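Side-chain contacts in glutathione reductase (Bartonella henselae, PDB 3O0H), which probably reduces glutathione disulfide to two molecules of glutathione with NADPH, passing the electrons through a bound FAD and a redox-active disulfide: residues Ala136-Val139 against Thr143-Leu146; His130-Arg135 against Glu151-Glu156. All blocks are in the same frame, centred on the assembly; numbering follows the deposited sequence.

Contact 1 (Ala136-Val139 against Thr143-Leu146); sequences AVFV and TLEL. With FAD (flavin-adenine dinucleotide), chain H.
Leu-144 lays its methyl CD1 over one face of the Phe-138 ring, 3.9 Å from the ring centroid. The carbon stands 22° off the ring normal and is displaced toward the CD2 side of the ring, a CH-pi contact. The two side chains run side by side in the same direction. CG of each lies anti to its own carbonyl carbon, which sends the two chains out alongside each other. On the same apolar side, Ala-136 CB meets Leu-146 CD2 at 4.1 Å.

The backbones form an antiparallel beta hairpin. Val-137 and Glu-145 are its hydrogen-bonded pair: Val-137 N gives to Glu-145 O at 3.0 Å, and Glu-145 N to Val-137 O at 2.8 Å. Val-139 N closes the turn end on Thr-143 O, also at 2.8 Å.

The other face is more polar and partly exposed. Val-139 CG2 packs on Glu-145 CB at 3.6 Å. The glutamate chain is extended, with CG anti to the backbone N (chi1 -175°), and its OE2 forms a salt bridge with Arg-152. Thr-143 OG1 is hydrogen-bonded to Asp-140 in the turn.

At the open end, Ala-136 reads the adenine of FAD through its backbone. Its N gives to FAD N1A at 3.1 Å, and its O accepts from FAD N6A at 2.9 Å. The backbone thus pairs with the Watson-Crick edge of the adenine.

Strand 152-155 continues the sheet beyond strand 143-146. The apolar side lies against strands 27-32 and 158-160 of the parallel FAD-binding sheet, where Phe-30, Ile-32 and Ile-158 receive it. Leu-295 and Ala-298 of helix 295-298 also touch the Phe-138 ring.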
ATOM      1  N   ALA B 136      -6.190 -12.422  38.541  1.00 13.92           N
ATOM      2  CA  ALA B 136      -7.136 -11.853  39.509  1.00 14.23           C
ATOM      3  C   ALA B 136      -8.518 -12.422  39.186  1.00 13.92           C
ATOM      4  O   ALA B 136      -8.904 -12.513  38.023  1.00 11.49           O
ATOM      5  CB  ALA B 136      -7.192 -10.343  39.390  1.00 12.82           C
ATOM      6  N   VAL B 137      -9.264 -12.728  40.241  1.00 15.25           N
ATOM      7  CA  VAL B 137     -10.646 -13.176  40.178  1.00 15.55           C
ATOM      8  C   VAL B 137     -11.487 -12.348  41.140  1.00 15.52           C
ATOM      9  O   VAL B 137     -10.983 -11.827  42.137  1.00 14.51           O
ATOM     10  CB  VAL B 137     -10.784 -14.678  40.499  1.00 17.24           C
ATOM     11  CG1 VAL B 137      -9.813 -15.498  39.663  1.00 16.51           C
ATOM     12  CG2 VAL B 137     -10.567 -14.991  41.987  1.00 19.35           C
ATOM     13  N   PHE B 138     -12.780 -12.236  40.863  1.00 14.15           N
ATOM     14  CA  PHE B 138     -13.687 -11.520  41.781  1.00 13.72           C
ATOM     15  C   PHE B 138     -13.961 -12.347  43.020  1.00 14.44           C
ATOM     16  O   PHE B 138     -14.178 -13.561  42.946  1.00 13.54           O
ATOM     17  CB  PHE B 138     -15.038 -11.197  41.128  1.00 13.60           C
ATOM     18  CG  PHE B 138     -14.976 -10.155  40.029  1.00 14.43           C
ATOM     19  CD1 PHE B 138     -14.709 -10.514  38.729  1.00 16.13           C
ATOM     20  CD2 PHE B 138     -15.250  -8.826  40.302  1.00 13.75           C
ATOM     21  CE1 PHE B 138     -14.675  -9.550  37.716  1.00 15.60           C
ATOM     22  CE2 PHE B 138     -15.241  -7.870  39.317  1.00 13.46           C
ATOM     23  CZ  PHE B 138     -14.960  -8.228  38.023  1.00 13.51           C
ATOM     24  N   VAL B 139     -13.973 -11.657  44.160  1.00 14.34           N
ATOM     25  CA  VAL B 139     -14.461 -12.183  45.418  1.00 16.29           C
ATOM     26  C   VAL B 139     -15.905 -11.683  45.673  1.00 16.62           C
ATOM     27  O   VAL B 139     -16.736 -12.406  46.175  1.00 18.45           O
ATOM     28  CB  VAL B 139     -13.579 -11.663  46.584  1.00 17.04           C
ATOM     29  CG1 VAL B 139     -14.234 -11.958  47.937  1.00 18.19           C
ATOM     30  CG2 VAL B 139     -12.209 -12.280  46.497  1.00 17.62           C
ATOM     31  N   THR B 143     -14.129  -6.386  45.095  1.00 15.40           N
ATOM     32  CA  THR B 143     -12.931  -7.006  45.631  1.00 15.29           C
ATOM     33  C   THR B 143     -12.422  -8.105  44.718  1.00 15.88           C
ATOM     34  O   THR B 143     -13.187  -8.979  44.297  1.00 13.70           O
ATOM     35  CB  THR B 143     -13.197  -7.616  47.029  1.00 15.82           C
ATOM     36  OG1 THR B 143     -13.929  -6.675  47.830  1.00 17.14           O
ATOM     37  CG2 THR B 143     -11.884  -7.993  47.722  1.00 15.26           C
ATOM     38  N   LEU B 144     -11.118  -8.055  44.432  1.00 15.50           N
ATOM     39  CA  LEU B 144     -10.465  -9.073  43.660  1.00 15.46           C
ATOM     40  C   LEU B 144      -9.501  -9.832  44.537  1.00 16.91           C
ATOM     41  O   LEU B 144      -8.964  -9.262  45.505  1.00 17.28           O
ATOM     42  CB  LEU B 144      -9.679  -8.460  42.527  1.00 15.53           C
ATOM     43  CG  LEU B 144     -10.424  -7.635  41.487  1.00 18.19           C
ATOM     44  CD1 LEU B 144     -11.721  -8.342  41.045  1.00 16.93           C
ATOM     45  CD2 LEU B 144     -10.655  -6.141  41.960  1.00 15.33           C
ATOM     46  N   GLU B 145      -9.270 -11.093  44.180  1.00 15.47           N
ATOM     47  CA  GLU B 145      -8.250 -11.892  44.797  1.00 17.24           C
ATOM     48  C   GLU B 145      -7.178 -12.263  43.791  1.00 16.47           C
ATOM     49  O   GLU B 145      -7.480 -12.618  42.647  1.00 14.11           O
ATOM     50  CB  GLU B 145      -8.863 -13.133  45.432  1.00 17.89           C
ATOM     51  CG  GLU B 145      -7.847 -13.970  46.214  1.00 21.46           C
ATOM     52  CD  GLU B 145      -8.473 -15.135  46.998  1.00 25.12           C
ATOM     53  OE1 GLU B 145      -7.963 -16.239  46.889  1.00 30.23           O
ATOM     54  OE2 GLU B 145      -9.427 -14.945  47.768  1.00 28.23           O
ATOM     55  N   LEU B 146      -5.919 -12.106  44.202  1.00 17.43           N
ATOM     56  CA  LEU B 146      -4.784 -12.455  43.362  1.00 18.14           C
ATOM     57  C   LEU B 146      -4.498 -13.925  43.608  1.00 20.08           C
ATOM     58  O   LEU B 146      -4.194 -14.332  44.734  1.00 21.23           O
ATOM     59  CB  LEU B 146      -3.548 -11.573  43.668  1.00 17.99           C
ATOM     60  CG  LEU B 146      -3.753 -10.068  43.494  1.00 18.58           C
ATOM     61  CD1 LEU B 146      -2.479  -9.309  43.864  1.00 21.04           C
ATOM     62  CD2 LEU B 146      -4.177  -9.718  42.099  1.00 14.87           C
TER
HETATM   63  PA  FAD H 500      -6.017  -9.742  25.089  1.00 12.80           P
HETATM   64  O1A FAD H 500      -6.143 -11.187  24.713  1.00 12.38           O
HETATM   65  O2A FAD H 500      -5.036  -8.967  24.254  1.00 12.81           O
HETATM   66  O5B FAD H 500      -5.646  -9.540  26.630  1.00 11.58           O
HETATM   67  C5B FAD H 500      -6.243 -10.256  27.691  1.00 12.86           C
HETATM   68  C4B FAD H 500      -5.168 -10.383  28.750  1.00 11.36           C
HETATM   69  O4B FAD H 500      -5.722 -10.765  30.000  1.00 13.53           O
HETATM   70  C3B FAD H 500      -4.094 -11.415  28.423  1.00 11.40           C
HETATM   71  O3B FAD H 500      -2.794 -10.828  28.538  1.00 14.23           O
HETATM   72  C2B FAD H 500      -4.285 -12.503  29.462  1.00 13.87           C
HETATM   73  O2B FAD H 500      -3.052 -13.071  29.836  1.00 13.57           O
HETATM   74  C1B FAD H 500      -4.873 -11.777  30.624  1.00 12.14           C
HETATM   75  N9A FAD H 500      -5.850 -12.421  31.518  1.00 11.65           N
HETATM   76  C8A FAD H 500      -6.976 -13.109  31.173  1.00  9.30           C
HETATM   77  N7A FAD H 500      -7.655 -13.395  32.295  1.00  9.28           N
HETATM   78  C5A FAD H 500      -6.953 -12.876  33.346  1.00  9.21           C
HETATM   79  C6A FAD H 500      -7.203 -12.794  34.690  1.00 11.56           C
HETATM   80  N6A FAD H 500      -8.285 -13.345  35.262  1.00 11.03           N
HETATM   81  N1A FAD H 500      -6.295 -12.158  35.501  1.00 11.19           N
HETATM   82  C2A FAD H 500      -5.180 -11.576  34.945  1.00 13.23           C
HETATM   83  N3A FAD H 500      -4.945 -11.623  33.612  1.00 12.87           N
HETATM   84  C4A FAD H 500      -5.859 -12.231  32.843  1.00 11.87           C
HETATM   85  N1  FAD H 500      -6.239  -9.046  15.736  1.00 13.72           N
HETATM   86  C2  FAD H 500      -6.021  -8.078  14.777  1.00 11.18           C
HETATM   87  O2  FAD H 500      -6.589  -6.956  14.808  1.00 12.68           O
HETATM   88  N3  FAD H 500      -5.168  -8.330  13.777  1.00 12.28           N
HETATM   89  C4  FAD H 500      -4.459  -9.516  13.677  1.00 14.17           C
HETATM   90  O4  FAD H 500      -3.664  -9.626  12.735  1.00 13.93           O
HETATM   91  C4X FAD H 500      -4.672 -10.502  14.641  1.00 11.92           C
HETATM   92  N5  FAD H 500      -3.993 -11.689  14.614  1.00 14.92           N
HETATM   93  C5X FAD H 500      -4.220 -12.615  15.632  1.00 11.58           C
HETATM   94  C6  FAD H 500      -3.536 -13.816  15.574  1.00 11.57           C
HETATM   95  C7  FAD H 500      -3.708 -14.773  16.565  1.00 12.69           C
HETATM   96  C7M FAD H 500      -2.922 -16.068  16.464  1.00 14.26           C
HETATM   97  C8  FAD H 500      -4.565 -14.522  17.619  1.00 10.10           C
HETATM   98  C8M FAD H 500      -4.802 -15.564  18.691  1.00 10.35           C
HETATM   99  C9  FAD H 500      -5.277 -13.329  17.669  1.00  9.20           C
HETATM  100  C9A FAD H 500      -5.107 -12.370  16.664  1.00  8.53           C
HETATM  101  N10 FAD H 500      -5.782 -11.162  16.673  1.00 12.23           N
HETATM  102  C10 FAD H 500      -5.552 -10.234  15.690  1.00 12.02           C
HETATM  103  C1' FAD H 500      -6.759 -10.816  17.727  1.00 10.35           C
HETATM  104  C2' FAD H 500      -6.196  -9.952  18.828  1.00 12.33           C
HETATM  105  O2' FAD H 500      -5.142 -10.655  19.458  1.00 12.21           O
HETATM  106  C3' FAD H 500      -7.299  -9.678  19.815  1.00 10.98           C
HETATM  107  O3' FAD H 500      -8.496  -9.227  19.207  1.00 12.45           O
HETATM  108  C4' FAD H 500      -6.814  -8.739  20.898  1.00 13.31           C
HETATM  109  O4' FAD H 500      -5.648  -9.307  21.502  1.00 14.55           O
HETATM  110  C5' FAD H 500      -7.879  -8.549  21.971  1.00 11.45           C
HETATM  111  O5' FAD H 500      -7.431  -7.600  22.965  1.00 11.35           O
HETATM  112  P   FAD H 500      -8.031  -7.792  24.441  1.00 10.72           P
HETATM  113  O1P FAD H 500      -7.607  -6.630  25.312  1.00 14.03           O
HETATM  114  O2P FAD H 500      -9.529  -7.983  24.358  1.00 10.01           O
HETATM  115  O3P FAD H 500      -7.517  -9.176  25.016  1.00 10.76           O

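Contact 2 (His130-Arg135 against Glu151-Glu156); sequences HIYESR and ERISAE. With FAD (flavin-adenine dinucleotide), chain H.
Tyr-132 and Ile-153 reach for each other from opposite directions. The methyl CD1 of Ile-153 comes to the phenol end of the tyrosine, 3.4 Å from Tyr-132 OH and 3.8 Å from Tyr-132 CZ. Its approach is oblique to the ring. Tyr-132 has CG anti to the carbonyl carbon (chi1 -71°), and the ring spans most of the gap to the other strand, where Tyr-132 CA and Ile-153 CA are 10.3 Å apart.

Glu-151 comes to the same ring at about a right angle, with carboxylate and ring planes 84° apart. Its direct approach is loose: Glu-151 OE1 is 4.2 Å from Tyr-132 CE1. The firmer link is a water in the plane of the ring. This water is hydrogen-bonded to Tyr-132 OH (2.6 Å) and donates to Glu-151 OE2 (2.9 Å). The phenol oxygen therefore has both a methyl and a water beside it. His-130 CD2 sits over the centre of one face of the Tyr-132 ring, 3.3 Å above the plane.

The contact spans two sheets of the FAD-binding domain. Strand 130-132 is an outermost strand of the parallel Rossmann-type sheet and bonds to strand 52-55. Strand 152-155 is an outermost strand of the three-stranded antiparallel sheet. Phe-27 of strand 27-32 touches both Tyr-132 and Ile-153.

Beyond Tyr-132 the chain makes an inverse gamma turn centred on Glu-133 and runs on to the cofactor. Within this segment Ser-134 OG donates a hydrogen bond to Arg-135 O. Arg-135 presents one guanidinium face to the adenine amino group, with NH1 3.4 Å from FAD N6A. Arg-135 NH1 also forms a salt bridge with Glu-57.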
ATOM      1  N   HIS B 130      -0.047   0.295  39.181  1.00 17.99           N
ATOM      2  CA  HIS B 130       0.606  -0.823  39.845  1.00 18.92           C
ATOM      3  C   HIS B 130       0.279  -2.143  39.136  1.00 18.19           C
ATOM      4  O   HIS B 130      -0.891  -2.453  38.968  1.00 17.56           O
ATOM      5  CB  HIS B 130       0.248  -0.955  41.309  1.00 19.84           C
ATOM      6  CG  HIS B 130       1.096  -1.985  42.003  1.00 22.67           C
ATOM      7  ND1 HIS B 130       2.379  -1.720  42.428  1.00 26.18           N
ATOM      8  CD2 HIS B 130       0.879  -3.297  42.267  1.00 24.56           C
ATOM      9  CE1 HIS B 130       2.908  -2.815  42.952  1.00 30.05           C
ATOM     10  NE2 HIS B 130       2.017  -3.792  42.856  1.00 27.25           N
ATOM     11  N   ILE B 131       1.325  -2.875  38.721  1.00 18.62           N
ATOM     12  CA  ILE B 131       1.200  -4.131  37.972  1.00 18.28           C
ATOM     13  C   ILE B 131       1.257  -5.296  38.954  1.00 18.79           C
ATOM     14  O   ILE B 131       2.273  -5.488  39.628  1.00 19.50           O
ATOM     15  CB  ILE B 131       2.325  -4.316  36.923  1.00 18.50           C
ATOM     16  CG1 ILE B 131       2.236  -3.249  35.819  1.00 18.77           C
ATOM     17  CG2 ILE B 131       2.240  -5.689  36.243  1.00 19.22           C
ATOM     18  CD1 ILE B 131       3.452  -3.209  34.915  1.00 18.88           C
ATOM     19  N   TYR B 132       0.154  -6.046  39.048  1.00 17.35           N
ATOM     20  CA  TYR B 132       0.125  -7.282  39.816  1.00 17.45           C
ATOM     21  C   TYR B 132       0.340  -8.454  38.862  1.00 18.00           C
ATOM     22  O   TYR B 132      -0.512  -8.722  37.979  1.00 15.25           O
ATOM     23  CB  TYR B 132      -1.232  -7.425  40.528  1.00 16.86           C
ATOM     24  CG  TYR B 132      -1.421  -6.453  41.673  1.00 17.39           C
ATOM     25  CD1 TYR B 132      -0.692  -6.581  42.855  1.00 18.26           C
ATOM     26  CD2 TYR B 132      -2.344  -5.422  41.592  1.00 17.04           C
ATOM     27  CE1 TYR B 132      -0.882  -5.700  43.921  1.00 18.43           C
ATOM     28  CE2 TYR B 132      -2.554  -4.525  42.669  1.00 18.14           C
ATOM     29  CZ  TYR B 132      -1.805  -4.658  43.826  1.00 17.56           C
ATOM     30  OH  TYR B 132      -1.989  -3.752  44.874  1.00 16.31           O
ATOM     31  N   GLU B 133       1.441  -9.180  39.045  1.00 18.95           N
ATOM     32  CA  GLU B 133       1.769 -10.287  38.141  1.00 20.09           C
ATOM     33  C   GLU B 133       1.096 -11.578  38.661  1.00 20.31           C
ATOM     34  O   GLU B 133       1.727 -12.484  39.234  1.00 19.90           O
ATOM     35  CB  GLU B 133       3.285 -10.411  38.017  1.00 23.20           C
ATOM     36  CG  GLU B 133       3.920  -9.140  37.372  1.00 26.09           C
ATOM     37  CD  GLU B 133       5.406  -9.314  37.119  1.00 32.16           C
ATOM     38  OE1 GLU B 133       6.076  -9.906  37.967  1.00 32.62           O
ATOM     39  OE2 GLU B 133       5.887  -8.913  36.045  1.00 36.65           O
ATOM     40  N   SER B 134      -0.215 -11.618  38.473  1.00 18.15           N
ATOM     41  CA  SER B 134      -1.054 -12.700  38.955  1.00 17.79           C
ATOM     42  C   SER B 134      -2.375 -12.657  38.235  1.00 16.57           C
ATOM     43  O   SER B 134      -2.810 -11.610  37.767  1.00 15.09           O
ATOM     44  CB  SER B 134      -1.303 -12.524  40.451  1.00 19.51           C
ATOM     45  OG  SER B 134      -2.085 -13.565  41.006  1.00 19.80           O
ATOM     46  N   ARG B 135      -3.003 -13.810  38.126  1.00 16.41           N
ATOM     47  CA  ARG B 135      -4.397 -13.858  37.765  1.00 15.73           C
ATOM     48  C   ARG B 135      -5.138 -13.152  38.892  1.00 15.14           C
ATOM     49  O   ARG B 135      -4.750 -13.264  40.059  1.00 14.86           O
ATOM     50  CB  ARG B 135      -4.841 -15.324  37.667  1.00 17.05           C
ATOM     51  CG  ARG B 135      -6.353 -15.555  37.415  1.00 16.06           C
ATOM     52  CD  ARG B 135      -6.626 -17.037  37.165  1.00 18.26           C
ATOM     53  NE  ARG B 135      -8.020 -17.281  36.797  1.00 21.64           N
ATOM     54  CZ  ARG B 135      -8.524 -17.094  35.570  1.00 21.34           C
ATOM     55  NH1 ARG B 135      -7.762 -16.631  34.573  1.00 19.51           N
ATOM     56  NH2 ARG B 135      -9.807 -17.331  35.348  1.00 20.21           N
ATOM     57  N   GLU B 151      -3.842 -12.517  48.120  1.00 23.97           N
ATOM     58  CA  GLU B 151      -4.088 -11.105  48.514  1.00 24.22           C
ATOM     59  C   GLU B 151      -5.407 -10.592  47.927  1.00 22.01           C
ATOM     60  O   GLU B 151      -5.698 -10.810  46.749  1.00 19.75           O
ATOM     61  CB  GLU B 151      -2.952 -10.176  48.032  1.00 25.21           C
ATOM     62  CG  GLU B 151      -3.074  -8.706  48.546  1.00 28.76           C
ATOM     63  CD  GLU B 151      -1.895  -7.789  48.140  1.00 33.49           C
ATOM     64  OE1 GLU B 151      -1.081  -8.172  47.261  1.00 32.39           O
ATOM     65  OE2 GLU B 151      -1.807  -6.665  48.695  1.00 35.30           O
ATOM     66  N   ARG B 152      -6.180  -9.898  48.746  1.00 21.21           N
ATOM     67  CA  ARG B 152      -7.402  -9.248  48.302  1.00 21.44           C
ATOM     68  C   ARG B 152      -7.161  -7.751  48.109  1.00 20.42           C
ATOM     69  O   ARG B 152      -6.431  -7.159  48.878  1.00 20.13           O
ATOM     70  CB  ARG B 152      -8.503  -9.550  49.306  1.00 21.60           C
ATOM     71  CG  ARG B 152      -8.902 -11.005  49.133  1.00 25.21           C
ATOM     72  CD  ARG B 152     -10.009 -11.429  50.006  1.00 26.52           C
ATOM     73  NE  ARG B 152     -10.377 -12.814  49.760  1.00 26.91           N
ATOM     74  CZ  ARG B 152     -11.491 -13.352  50.227  1.00 27.60           C
ATOM     75  NH1 ARG B 152     -12.319 -12.618  50.947  1.00 28.70           N
ATOM     76  NH2 ARG B 152     -11.795 -14.620  49.977  1.00 31.51           N
ATOM     77  N   ILE B 153      -7.640  -7.211  47.000  1.00 19.09           N
ATOM     78  CA  ILE B 153      -7.468  -5.820  46.612  1.00 19.18           C
ATOM     79  C   ILE B 153      -8.858  -5.293  46.328  1.00 18.52           C
ATOM     80  O   ILE B 153      -9.595  -5.905  45.575  1.00 17.65           O
ATOM     81  CB  ILE B 153      -6.642  -5.679  45.281  1.00 19.18           C
ATOM     82  CG1 ILE B 153      -5.256  -6.356  45.380  1.00 22.27           C
ATOM     83  CG2 ILE B 153      -6.530  -4.204  44.858  1.00 19.73           C
ATOM     84  CD1 ILE B 153      -4.383  -5.738  46.362  1.00 23.32           C
ATOM     85  N   SER B 154      -9.202  -4.126  46.865  1.00 17.19           N
ATOM     86  CA  SER B 154     -10.485  -3.528  46.558  1.00 16.80           C
ATOM     87  C   SER B 154     -10.367  -2.380  45.574  1.00 15.89           C
ATOM     88  O   SER B 154      -9.328  -1.718  45.488  1.00 14.26           O
ATOM     89  CB  SER B 154     -11.178  -3.026  47.818  1.00 18.41           C
ATOM     90  OG  SER B 154     -10.471  -1.905  48.331  1.00 19.67           O
ATOM     91  N   ALA B 155     -11.464  -2.107  44.886  1.00 15.13           N
ATOM     92  CA  ALA B 155     -11.484  -1.063  43.870  1.00 15.79           C
ATOM     93  C   ALA B 155     -12.862  -0.485  43.670  1.00 15.49           C
ATOM     94  O   ALA B 155     -13.877  -1.191  43.739  1.00 15.22           O
ATOM     95  CB  ALA B 155     -10.926  -1.593  42.517  1.00 15.93           C
ATOM     96  N   GLU B 156     -12.885   0.809  43.397  1.00 15.61           N
ATOM     97  CA  GLU B 156     -14.131   1.488  43.178  1.00 16.95           C
ATOM     98  C   GLU B 156     -14.755   1.080  41.879  1.00 15.59           C
ATOM     99  O   GLU B 156     -15.955   0.887  41.835  1.00 17.58           O
ATOM    100  CB  GLU B 156     -13.937   3.018  43.167  1.00 18.58           C
ATOM    101  CG  GLU B 156     -15.245   3.786  43.049  1.00 22.41           C
ATOM    102  CD  GLU B 156     -15.070   5.291  43.318  1.00 31.90           C
ATOM    103  OE1 GLU B 156     -13.909   5.791  43.437  1.00 33.50           O
ATOM    104  OE2 GLU B 156     -16.115   5.976  43.426  1.00 38.67           O
TER
HETATM  105  PA  FAD H 500      -6.017  -9.742  25.089  1.00 12.80           P
HETATM  106  O1A FAD H 500      -6.143 -11.187  24.713  1.00 12.38           O
HETATM  107  O2A FAD H 500      -5.036  -8.967  24.254  1.00 12.81           O
HETATM  108  O5B FAD H 500      -5.646  -9.540  26.630  1.00 11.58           O
HETATM  109  C5B FAD H 500      -6.243 -10.256  27.691  1.00 12.86           C
HETATM  110  C4B FAD H 500      -5.168 -10.383  28.750  1.00 11.36           C
HETATM  111  O4B FAD H 500      -5.722 -10.765  30.000  1.00 13.53           O
HETATM  112  C3B FAD H 500      -4.094 -11.415  28.423  1.00 11.40           C
HETATM  113  O3B FAD H 500      -2.794 -10.828  28.538  1.00 14.23           O
HETATM  114  C2B FAD H 500      -4.285 -12.503  29.462  1.00 13.87           C
HETATM  115  O2B FAD H 500      -3.052 -13.071  29.836  1.00 13.57           O
HETATM  116  C1B FAD H 500      -4.873 -11.777  30.624  1.00 12.14           C
HETATM  117  N9A FAD H 500      -5.850 -12.421  31.518  1.00 11.65           N
HETATM  118  C8A FAD H 500      -6.976 -13.109  31.173  1.00  9.30           C
HETATM  119  N7A FAD H 500      -7.655 -13.395  32.295  1.00  9.28           N
HETATM  120  C5A FAD H 500      -6.953 -12.876  33.346  1.00  9.21           C
HETATM  121  C6A FAD H 500      -7.203 -12.794  34.690  1.00 11.56           C
HETATM  122  N6A FAD H 500      -8.285 -13.345  35.262  1.00 11.03           N
HETATM  123  N1A FAD H 500      -6.295 -12.158  35.501  1.00 11.19           N
HETATM  124  C2A FAD H 500      -5.180 -11.576  34.945  1.00 13.23           C
HETATM  125  N3A FAD H 500      -4.945 -11.623  33.612  1.00 12.87           N
HETATM  126  C4A FAD H 500      -5.859 -12.231  32.843  1.00 11.87           C
HETATM  127  N1  FAD H 500      -6.239  -9.046  15.736  1.00 13.72           N
HETATM  128  C2  FAD H 500      -6.021  -8.078  14.777  1.00 11.18           C
HETATM  129  O2  FAD H 500      -6.589  -6.956  14.808  1.00 12.68           O
HETATM  130  N3  FAD H 500      -5.168  -8.330  13.777  1.00 12.28           N
HETATM  131  C4  FAD H 500      -4.459  -9.516  13.677  1.00 14.17           C
HETATM  132  O4  FAD H 500      -3.664  -9.626  12.735  1.00 13.93           O
HETATM  133  C4X FAD H 500      -4.672 -10.502  14.641  1.00 11.92           C
HETATM  134  N5  FAD H 500      -3.993 -11.689  14.614  1.00 14.92           N
HETATM  135  C5X FAD H 500      -4.220 -12.615  15.632  1.00 11.58           C
HETATM  136  C6  FAD H 500      -3.536 -13.816  15.574  1.00 11.57           C
HETATM  137  C7  FAD H 500      -3.708 -14.773  16.565  1.00 12.69           C
HETATM  138  C7M FAD H 500      -2.922 -16.068  16.464  1.00 14.26           C
HETATM  139  C8  FAD H 500      -4.565 -14.522  17.619  1.00 10.10           C
HETATM  140  C8M FAD H 500      -4.802 -15.564  18.691  1.00 10.35           C
HETATM  141  C9  FAD H 500      -5.277 -13.329  17.669  1.00  9.20           C
HETATM  142  C9A FAD H 500      -5.107 -12.370  16.664  1.00  8.53           C
HETATM  143  N10 FAD H 500      -5.782 -11.162  16.673  1.00 12.23           N
HETATM  144  C10 FAD H 500      -5.552 -10.234  15.690  1.00 12.02           C
HETATM  145  C1' FAD H 500      -6.759 -10.816  17.727  1.00 10.35           C
HETATM  146  C2' FAD H 500      -6.196  -9.952  18.828  1.00 12.33           C
HETATM  147  O2' FAD H 500      -5.142 -10.655  19.458  1.00 12.21           O
HETATM  148  C3' FAD H 500      -7.299  -9.678  19.815  1.00 10.98           C
HETATM  149  O3' FAD H 500      -8.496  -9.227  19.207  1.00 12.45           O
HETATM  150  C4' FAD H 500      -6.814  -8.739  20.898  1.00 13.31           C
HETATM  151  O4' FAD H 500      -5.648  -9.307  21.502  1.00 14.55           O
HETATM  152  C5' FAD H 500      -7.879  -8.549  21.971  1.00 11.45           C
HETATM  153  O5' FAD H 500      -7.431  -7.600  22.965  1.00 11.35           O
HETATM  154  P   FAD H 500      -8.031  -7.792  24.441  1.00 10.72           P
HETATM  155  O1P FAD H 500      -7.607  -6.630  25.312  1.00 14.03           O
HETATM  156  O2P FAD H 500      -9.529  -7.983  24.358  1.00 10.01           O
HETATM  157  O3P FAD H 500      -7.517  -9.176  25.016  1.00 10.76           O
HETATM  158  O   HOH W   1      -0.728  -4.541  47.002  1.00 20.80           O

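In the fold
Contact 1 joins neighbouring strands within one sheet, whereas contact 2 bridges that antiparallel sheet and the parallel one. The difference shows in the chemistry. Main-chain hydrogen bonds and a buried apolar face hold 136-139 to 143-146. Between 130-135 and 151-156, side chains and a water do the work, and less surface is covered. Contact 1 is the more buried, with no fully exposed residue; contact 2 pairs buried Ile-153 with exposed Glu-151. Strands 143-146 and 152-155 are sheet neighbours, and Leu-146 CD1 packs 3.4 Å from Tyr-132 CD1. Segments 136-139 and 130-135 both run past the FAD adenine.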